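Local structure of uncharacterized protein Rv3404c/MT3512 (Mycobacterium tuberculosis, 4PZU) at residues A[87-90]-A[91-95]. The protein is of unknown function but probably belongs to the formyltransferase-like proteins, pairing a formyl transferase domain with an N-formyltransferase dimerization C-terminal domain. Residues are numbered along the deposited sequence; the frame is centred on the assembly and turned at random.
Sequences QRFP and AALID. With EDO (1,2-ethanediol), chain J.
F89 and L93, four residues apart, meet on the inner side of the turn that starts helix 91-96. One methyl of L93, CD2, does the touching: it lies 3.3 Å from F89 CD2 and 3.7 Å from F89 CE2, meeting that side of the ring at a slant. The leucine reaches it because CG stands anti to the backbone N (chi1 -174°). A branched aliphatic chain suits this place, since it can follow a flat ring without making any polar demand. I94 takes the other end of the phenylalanine, its CD1 lying 3.9 Å from F89 CB, so neighbouring helix residues pack against the ring and the stem of one aromatic side chain.

P90, the N-cap residue, runs alongside L93, its CG 3.9 Å from L93 CB. Proline fits here because its ring holds phi near -54° and no helical bond requires an N-H at this position. P90 O accepts the first i to i+4 bond of the helix, nearly straight, from I94 N (3.3 Å, 166°), while the bent one from L93 N is weak.

Helix 91-96 links the neighbouring parallel strands 79-83 and 98-103 in a beta-alpha-beta crossover; F89 packs on V80 and C99 of these strands, and L93 on V70 and I73 of helix 70-76. A 1,2-ethanediol, likely a crystallisation additive, donates a hydrogen bond from O2 to I94 O (2.7 Å). The same residues thus do two jobs: their backbone starts the helix, and their apolar side chains hold this start against both the sheet and helix 70-76.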
# COMPACT_ATOMS: atom_id res chain seq x y z
N GLN A 87 17.24 -9.47 -25.53
CA GLN A 87 18.01 -9.00 -26.69
C GLN A 87 17.71 -9.94 -27.84
O GLN A 87 17.77 -11.14 -27.66
CB GLN A 87 19.52 -9.02 -26.40
N ARG A 88 17.39 -9.41 -29.01
CA ARG A 88 17.17 -10.25 -30.17
C ARG A 88 18.41 -11.05 -30.53
O ARG A 88 19.54 -10.60 -30.34
CB ARG A 88 16.66 -9.42 -31.34
CG ARG A 88 15.31 -8.77 -31.01
CD ARG A 88 15.17 -7.41 -31.67
NE ARG A 88 15.17 -7.55 -33.12
CZ ARG A 88 15.21 -6.53 -33.98
NH1 ARG A 88 15.28 -5.28 -33.54
NH2 ARG A 88 15.21 -6.77 -35.29
N PHE A 89 18.19 -12.27 -31.00
CA PHE A 89 19.27 -13.17 -31.30
C PHE A 89 19.82 -12.79 -32.64
O PHE A 89 19.05 -12.38 -33.51
CB PHE A 89 18.77 -14.62 -31.38
CG PHE A 89 18.85 -15.37 -30.07
CD1 PHE A 89 18.67 -14.74 -28.84
CD2 PHE A 89 19.07 -16.75 -30.07
CE1 PHE A 89 18.73 -15.44 -27.65
CE2 PHE A 89 19.13 -17.46 -28.88
CZ PHE A 89 18.97 -16.81 -27.67
N PRO A 90 21.14 -12.96 -32.82
CA PRO A 90 21.76 -12.82 -34.14
C PRO A 90 21.07 -13.71 -35.12
O PRO A 90 20.82 -14.87 -34.83
CB PRO A 90 23.20 -13.32 -33.94
CG PRO A 90 23.33 -13.66 -32.48
CD PRO A 90 22.12 -13.18 -31.75
N ALA A 91 20.79 -13.16 -36.29
CA ALA A 91 20.19 -13.89 -37.40
C ALA A 91 20.93 -15.18 -37.76
O ALA A 91 20.31 -16.21 -37.97
CB ALA A 91 20.08 -12.96 -38.61
N ALA A 92 22.27 -15.14 -37.84
CA ALA A 92 23.06 -16.36 -38.14
C ALA A 92 22.90 -17.50 -37.07
O ALA A 92 22.97 -18.70 -37.38
CB ALA A 92 24.52 -16.00 -38.30
N LEU A 93 22.70 -17.09 -35.83
CA LEU A 93 22.46 -18.04 -34.74
C LEU A 93 21.12 -18.79 -34.93
O LEU A 93 21.09 -20.02 -34.88
CB LEU A 93 22.52 -17.34 -33.37
CG LEU A 93 22.43 -18.30 -32.16
CD1 LEU A 93 23.64 -19.19 -32.06
CD2 LEU A 93 22.22 -17.57 -30.84
N ILE A 94 20.03 -18.03 -35.15
CA ILE A 94 18.68 -18.57 -35.39
C ILE A 94 18.72 -19.56 -36.53
O ILE A 94 18.13 -20.66 -36.43
CB ILE A 94 17.66 -17.44 -35.67
CG1 ILE A 94 17.38 -16.64 -34.39
CG2 ILE A 94 16.36 -18.00 -36.24
CD1 ILE A 94 16.80 -15.26 -34.67
N ASP A 95 19.42 -19.17 -37.60
CA ASP A 95 19.57 -19.98 -38.78
C ASP A 95 20.47 -21.17 -38.57
O ASP A 95 20.28 -22.21 -39.20
CB ASP A 95 20.13 -19.13 -39.95
CG ASP A 95 19.14 -18.10 -40.48
OD1 ASP A 95 17.95 -18.08 -40.05
OD2 ASP A 95 19.55 -17.28 -41.34
C1 EDO J . 13.84 -21.79 -34.94
O1 EDO J . 13.37 -22.31 -33.69
C2 EDO J . 14.98 -20.84 -34.66
O2 EDO J . 16.24 -21.51 -34.64